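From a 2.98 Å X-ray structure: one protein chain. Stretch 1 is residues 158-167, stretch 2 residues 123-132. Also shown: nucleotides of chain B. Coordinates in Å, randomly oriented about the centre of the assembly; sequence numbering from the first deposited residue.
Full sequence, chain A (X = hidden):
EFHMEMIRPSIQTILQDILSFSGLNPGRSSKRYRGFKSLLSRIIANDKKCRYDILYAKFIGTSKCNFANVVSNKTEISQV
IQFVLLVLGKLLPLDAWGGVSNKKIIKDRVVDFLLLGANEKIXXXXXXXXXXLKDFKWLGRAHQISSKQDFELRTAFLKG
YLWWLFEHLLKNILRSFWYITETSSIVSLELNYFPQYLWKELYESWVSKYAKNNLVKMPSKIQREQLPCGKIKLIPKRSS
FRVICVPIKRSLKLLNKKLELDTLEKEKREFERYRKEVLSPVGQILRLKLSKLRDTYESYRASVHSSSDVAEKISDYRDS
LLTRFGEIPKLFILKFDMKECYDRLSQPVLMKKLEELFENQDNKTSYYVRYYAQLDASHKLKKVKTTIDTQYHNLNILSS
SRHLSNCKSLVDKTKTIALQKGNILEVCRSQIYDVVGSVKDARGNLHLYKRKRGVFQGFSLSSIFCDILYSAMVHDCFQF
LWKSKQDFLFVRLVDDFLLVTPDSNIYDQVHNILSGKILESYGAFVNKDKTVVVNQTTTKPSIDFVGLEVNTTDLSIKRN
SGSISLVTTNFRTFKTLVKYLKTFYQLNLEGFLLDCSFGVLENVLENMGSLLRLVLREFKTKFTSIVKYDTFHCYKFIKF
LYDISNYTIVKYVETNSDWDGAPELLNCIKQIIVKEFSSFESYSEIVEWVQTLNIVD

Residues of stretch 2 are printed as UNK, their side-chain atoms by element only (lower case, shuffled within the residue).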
# COMPACT_ATOMS: atom_id res chain seq x y z
N LEU A 158 14.40 -4.63 -31.00
CA LEU A 158 13.29 -3.69 -30.93
C LEU A 158 12.64 -3.70 -29.55
O LEU A 158 12.29 -2.64 -29.01
CB LEU A 158 12.25 -4.01 -32.00
CG LEU A 158 11.02 -3.10 -31.98
CD1 LEU A 158 11.39 -1.69 -32.40
CD2 LEU A 158 9.90 -3.66 -32.85
N LYS A 159 12.46 -4.88 -28.96
CA LYS A 159 11.88 -4.96 -27.62
C LYS A 159 12.80 -4.31 -26.59
O LYS A 159 12.32 -3.65 -25.66
CB LYS A 159 11.60 -6.42 -27.25
CG LYS A 159 10.50 -7.07 -28.07
CD LYS A 159 10.27 -8.51 -27.64
CE LYS A 159 9.21 -9.18 -28.50
NZ LYS A 159 9.00 -10.61 -28.11
N GLY A 160 14.11 -4.50 -26.73
CA GLY A 160 15.04 -3.83 -25.83
C GLY A 160 15.03 -2.33 -26.01
O GLY A 160 15.05 -1.58 -25.03
N TYR A 161 15.00 -1.86 -27.26
CA TYR A 161 14.92 -0.43 -27.53
C TYR A 161 13.66 0.17 -26.92
O TYR A 161 13.71 1.22 -26.27
CB TYR A 161 14.97 -0.19 -29.04
CG TYR A 161 14.61 1.22 -29.45
CD1 TYR A 161 15.55 2.24 -29.38
CD2 TYR A 161 13.34 1.53 -29.91
CE1 TYR A 161 15.23 3.53 -29.75
CE2 TYR A 161 13.01 2.82 -30.29
CZ TYR A 161 13.96 3.81 -30.20
OH TYR A 161 13.63 5.10 -30.58
N LEU A 162 12.51 -0.48 -27.12
CA LEU A 162 11.27 0.01 -26.52
C LEU A 162 11.34 -0.02 -25.00
O LEU A 162 10.75 0.84 -24.34
CB LEU A 162 10.08 -0.82 -27.01
CG LEU A 162 9.73 -0.68 -28.49
CD1 LEU A 162 8.54 -1.54 -28.85
CD2 LEU A 162 9.47 0.78 -28.84
N TRP A 163 12.04 -1.00 -24.42
CA TRP A 163 12.21 -1.02 -22.98
C TRP A 163 13.01 0.18 -22.50
O TRP A 163 12.66 0.81 -21.49
CB TRP A 163 12.88 -2.33 -22.54
CG TRP A 163 13.38 -2.30 -21.13
CD1 TRP A 163 12.65 -2.46 -19.99
CD2 TRP A 163 14.74 -2.10 -20.70
NE1 TRP A 163 13.46 -2.37 -18.89
CE2 TRP A 163 14.74 -2.15 -19.29
CE3 TRP A 163 15.95 -1.88 -21.38
CZ2 TRP A 163 15.91 -2.00 -18.55
CZ3 TRP A 163 17.10 -1.73 -20.63
CH2 TRP A 163 17.08 -1.79 -19.23
N TRP A 164 14.09 0.52 -23.21
CA TRP A 164 14.91 1.67 -22.82
C TRP A 164 14.11 2.97 -22.90
O TRP A 164 14.30 3.87 -22.07
CB TRP A 164 16.16 1.74 -23.69
CG TRP A 164 17.08 2.85 -23.30
CD1 TRP A 164 18.07 2.81 -22.37
CD2 TRP A 164 17.11 4.17 -23.85
NE1 TRP A 164 18.71 4.02 -22.30
CE2 TRP A 164 18.14 4.88 -23.20
CE3 TRP A 164 16.36 4.83 -24.83
CZ2 TRP A 164 18.44 6.20 -23.49
CZ3 TRP A 164 16.66 6.15 -25.12
CH2 TRP A 164 17.69 6.82 -24.46
N LEU A 165 13.24 3.08 -23.90
CA LEU A 165 12.43 4.30 -24.04
C LEU A 165 11.54 4.52 -22.83
O LEU A 165 11.41 5.65 -22.35
CB LEU A 165 11.59 4.22 -25.31
CG LEU A 165 12.12 4.95 -26.55
CD1 LEU A 165 13.54 4.50 -26.86
CD2 LEU A 165 11.21 4.71 -27.74
N PHE A 166 10.92 3.46 -22.32
CA PHE A 166 10.00 3.58 -21.20
C PHE A 166 10.69 3.48 -19.84
O PHE A 166 10.34 4.21 -18.91
CB PHE A 166 8.91 2.50 -21.29
CG PHE A 166 7.84 2.81 -22.31
CD1 PHE A 166 8.09 2.66 -23.66
CD2 PHE A 166 6.59 3.24 -21.90
CE1 PHE A 166 7.11 2.93 -24.59
CE2 PHE A 166 5.60 3.52 -22.83
CZ PHE A 166 5.86 3.37 -24.18
N GLU A 167 11.67 2.57 -19.71
CA GLU A 167 12.28 2.36 -18.40
C GLU A 167 13.33 3.42 -18.09
O GLU A 167 13.41 3.90 -16.95
CB GLU A 167 12.89 0.96 -18.33
CG GLU A 167 13.25 0.52 -16.92
CD GLU A 167 12.03 0.35 -16.03
OE1 GLU A 167 10.94 0.08 -16.58
OE2 GLU A 167 12.16 0.48 -14.80
N UNK A 123 2.42 -5.38 -18.76
CA UNK A 123 3.29 -6.36 -19.38
C UNK A 123 3.78 -5.86 -20.73
O UNK A 123 3.02 -5.29 -21.52
n UNK A 123 4.66 -10.68 -19.32
c UNK A 123 3.82 -9.78 -18.70
c UNK A 123 2.54 -7.69 -19.55
c UNK A 123 3.44 -8.88 -19.64
c UNK A 123 4.80 -10.34 -20.58
n UNK A 123 4.07 -9.26 -20.81
N UNK A 124 5.08 -6.06 -20.99
CA UNK A 124 5.67 -5.55 -22.22
C UNK A 124 5.05 -6.18 -23.46
O UNK A 124 5.08 -5.58 -24.54
s UNK A 124 9.71 -5.03 -21.34
c UNK A 124 7.94 -4.73 -21.40
c UNK A 124 7.18 -5.77 -22.21
c UNK A 124 10.07 -5.28 -23.08
N UNK A 125 4.49 -7.38 -23.34
CA UNK A 125 3.76 -7.96 -24.46
C UNK A 125 2.49 -7.17 -24.77
O UNK A 125 2.09 -7.08 -25.93
c UNK A 125 4.64 -10.34 -24.38
o UNK A 125 5.31 -10.22 -25.42
c UNK A 125 3.43 -9.43 -24.19
o UNK A 125 4.91 -11.17 -23.49
N UNK A 126 1.85 -6.61 -23.74
CA UNK A 126 0.69 -5.75 -23.96
C UNK A 126 1.11 -4.34 -24.38
O UNK A 126 0.55 -3.77 -25.33
o UNK A 126 -0.90 -7.26 -21.09
c UNK A 126 -0.73 -7.02 -22.30
c UNK A 126 -0.16 -5.68 -22.69
o UNK A 126 -1.00 -7.84 -23.21
N UNK A 127 2.09 -3.77 -23.68
CA UNK A 127 2.48 -2.39 -23.93
C UNK A 127 3.09 -2.20 -25.31
O UNK A 127 2.89 -1.16 -25.93
c UNK A 127 3.74 -0.44 -22.75
c UNK A 127 4.82 -0.15 -21.72
c UNK A 127 3.47 -1.94 -22.85
c UNK A 127 2.45 0.30 -22.41
N UNK A 128 3.82 -3.20 -25.81
CA UNK A 128 4.55 -3.07 -27.07
C UNK A 128 3.92 -3.89 -28.19
O UNK A 128 4.62 -4.32 -29.12
c UNK A 128 7.80 -3.16 -25.15
c UNK A 128 6.97 -0.58 -24.63
c UNK A 128 8.04 -1.11 -23.94
c UNK A 128 8.46 -2.40 -24.20
c UNK A 128 6.73 -2.64 -25.85
c UNK A 128 6.01 -3.46 -26.87
c UNK A 128 6.32 -1.34 -25.57
N UNK A 129 2.61 -4.10 -28.14
CA UNK A 129 1.92 -4.89 -29.14
C UNK A 129 1.42 -4.00 -30.28
O UNK A 129 1.20 -2.79 -30.11
n UNK A 129 -0.78 -7.94 -26.15
c UNK A 129 -1.57 -5.61 -27.52
c UNK A 129 -1.36 -8.06 -27.34
n UNK A 129 -1.55 -9.27 -27.86
c UNK A 129 0.75 -5.66 -28.52
n UNK A 129 -1.74 -6.97 -28.01
c UNK A 129 -0.51 -4.83 -28.29
N UNK A 130 1.25 -4.61 -31.45
CA UNK A 130 0.74 -3.91 -32.61
C UNK A 130 1.71 -2.96 -33.27
O UNK A 130 1.30 -2.19 -34.15
N UNK A 131 2.98 -2.99 -32.89
CA UNK A 131 3.99 -2.11 -33.47
C UNK A 131 4.65 -2.82 -34.64
O UNK A 131 5.16 -3.94 -34.49
c UNK A 131 5.02 -1.69 -32.42
c UNK A 131 4.37 -0.81 -31.35
c UNK A 131 6.19 -0.96 -33.07
c UNK A 131 5.31 -0.36 -30.26
N UNK A 132 4.65 -2.18 -35.81
CA UNK A 132 5.21 -2.78 -37.01
C UNK A 132 6.73 -2.79 -36.92
O UNK A 132 7.37 -1.74 -36.90
c UNK A 132 2.78 -3.51 -38.71
c UNK A 132 0.31 -3.48 -38.72
c UNK A 132 3.25 -2.07 -38.52
n UNK A 132 0.29 -3.29 -37.40
n UNK A 132 1.48 -3.58 -39.35
n UNK A 132 -0.82 -3.56 -39.39
c UNK A 132 4.74 -2.00 -38.24
P U B 59 0.37 -6.79 -35.48
OP1 U B 59 0.14 -5.37 -35.80
OP2 U B 59 -0.40 -7.84 -36.21
O5' U B 59 1.92 -7.11 -35.65
C5' U B 59 2.89 -6.34 -34.96
C4' U B 59 4.24 -7.02 -34.96
O4' U B 59 4.18 -8.25 -34.20
C3' U B 59 4.77 -7.46 -36.31
O3' U B 59 5.33 -6.39 -37.06
C2' U B 59 5.76 -8.55 -35.94
O2' U B 59 6.97 -7.98 -35.46
C1' U B 59 5.04 -9.21 -34.77
N1 U B 59 4.25 -10.38 -35.20
C2 U B 59 4.90 -11.59 -35.36
O2 U B 59 6.10 -11.73 -35.15
N3 U B 59 4.12 -12.64 -35.76
C4 U B 59 2.76 -12.60 -36.03
O4 U B 59 2.19 -13.63 -36.39
C5 U B 59 2.15 -11.32 -35.85
C6 U B 59 2.90 -10.28 -35.45
P A B 58 -3.88 -10.19 -34.04
OP1 A B 58 -4.72 -9.02 -34.41
OP2 A B 58 -3.66 -11.28 -35.04
O5' A B 58 -2.46 -9.66 -33.58
C5' A B 58 -2.36 -8.61 -32.62
C4' A B 58 -0.93 -8.39 -32.20
O4' A B 58 -0.47 -9.53 -31.43
C3' A B 58 0.08 -8.26 -33.32
O3' A B 58 0.11 -6.97 -33.90
C2' A B 58 1.38 -8.65 -32.63
O2' A B 58 1.88 -7.57 -31.85
C1' A B 58 0.90 -9.75 -31.68
N9 A B 58 1.06 -11.10 -32.26
C8 A B 58 0.13 -11.85 -32.91
N7 A B 58 0.58 -13.02 -33.32
C5 A B 58 1.90 -13.02 -32.91
C6 A B 58 2.93 -13.98 -33.03
N6 A B 58 2.77 -15.15 -33.64
N1 A B 58 4.13 -13.67 -32.51
C2 A B 58 4.29 -12.49 -31.90
N3 A B 58 3.40 -11.51 -31.72
C4 A B 58 2.22 -11.85 -32.25
P G B 60 5.31 -6.44 -38.67
OP1 G B 60 5.92 -5.18 -39.16
OP2 G B 60 3.94 -6.81 -39.11
O5' G B 60 6.29 -7.63 -39.03
C5' G B 60 6.05 -8.47 -40.15
C4' G B 60 6.91 -9.70 -40.10
O4' G B 60 6.51 -10.55 -39.00
C3' G B 60 6.84 -10.62 -41.31
O3' G B 60 7.62 -10.16 -42.40
C2' G B 60 7.30 -11.95 -40.74
O2' G B 60 8.72 -11.96 -40.60
C1' G B 60 6.68 -11.91 -39.35
N9 G B 60 5.36 -12.57 -39.31
C8 G B 60 4.14 -11.98 -39.13
N7 G B 60 3.15 -12.83 -39.14
C5 G B 60 3.75 -14.06 -39.35
C6 G B 60 3.19 -15.36 -39.45
O6 G B 60 2.00 -15.70 -39.39
N1 G B 60 4.17 -16.33 -39.66
C2 G B 60 5.52 -16.08 -39.74
N2 G B 60 6.31 -17.14 -39.94
N3 G B 60 6.06 -14.87 -39.65
C4 G B 60 5.12 -13.92 -39.45

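Position 123 carries one carbon followed by a five-membered ring of three carbons and two nitrogens, and lies out of reach of stretch 1. Such a ring is an imidazole, so the residue is His123. It occupies the N-cap of the short helix that follows: ND1 of His123 accepts from the backbone N of residue 125 at 3.2 Å, satisfying an amide that the first turn leaves without a backbone partner.

Position 124 has an unbranched chain of two carbons, a sulfur and a terminal carbon, and that end carbon lies by Lys159 O and Trp163 CB. A thioether in an unbranched chain is the signature of methionine. The methyl CE of Met124 lies 3.8 Å from Lys159 O and 4.1 Å from Trp163 CB, so the tip of the chain rests against one turn of the opposing helix.

At position 125 there are two carbons, the second bearing two oxygens. By composition this is Asp125. Its CA-to-CB bond points away from stretch 1, yet its end comes nearer: OD1 of Asp125 is 4.6 Å from Lys159 NZ, a proximity of opposite charges too long for a salt bridge.

Position 126 shows the same two carbons and two oxygens but touches nothing on stretch 1. This second carboxylate is Asp126.

Four carbons forked at the second build the side chain at position 127, and one branch end lies over a face of the Phe166 ring. The fork identifies Leu127, whose CD2 is 3.8 Å from Phe166 CD2 and 4.1 Å from the ring centroid, a CH-pi contact.

Position 128 holds one carbon and a six-carbon ring with no further atom attached; Leu162 CB sits over the ring face, and Phe166 lies at its edge. The residue is Phe128. Leu162 CB is 3.6 Å from the centroid of the Phe128 ring and 10° off the normal. CZ of Phe128 reaches Leu162 O at 3.4 Å, while CE1 of Phe128 approaches Phe166 CE1 at 3.5 Å. The two phenyl planes meet obliquely, at 56°.

Three carbons, a nitrogen and a carbon with two more nitrogens mark position 129 as Arg129. Its CA-to-CB bond points away from stretch 1, and Arg129 NH1 forms a salt bridge to Asp126 OD1 at 2.9 Å.

Position 130 has no side-chain atoms and is Gly130; its phi of 74° by itself favours glycine. Gly130 N donates to O2' of A58 at 3.1 Å.

At position 131, four carbons fork at the first, with one arm two carbons long, and the end of that arm meets Leu162 CD1. This is Ile131, whose CD1 is 3.7 Å from Leu162 CD1.

Position 132 again has three carbons, a nitrogen and a carbon carrying two more nitrogens, and touches nothing on stretch 1; it is Arg132. Its CA-to-CB bond points away from stretch 1, and Arg132 NH1 comes within 2.6 Å of OP1 of U59.

The contact works by apolar packing, with no hydrogen bond crossing between the stretches. Phe128 has the largest covered area and lies against Leu162 and Phe166, while Met124, Leu127 and Ile131 extend the packing along the helix. Arg129, Gly130 and Arg132 approach the RNA, the CA-to-CB bonds of both arginines pointing away from stretch 1. Ile131 meets both partners, its side chain on the helix and its backbone O by U59.

Stretch 2 (123-132) HMDDLFRGIR
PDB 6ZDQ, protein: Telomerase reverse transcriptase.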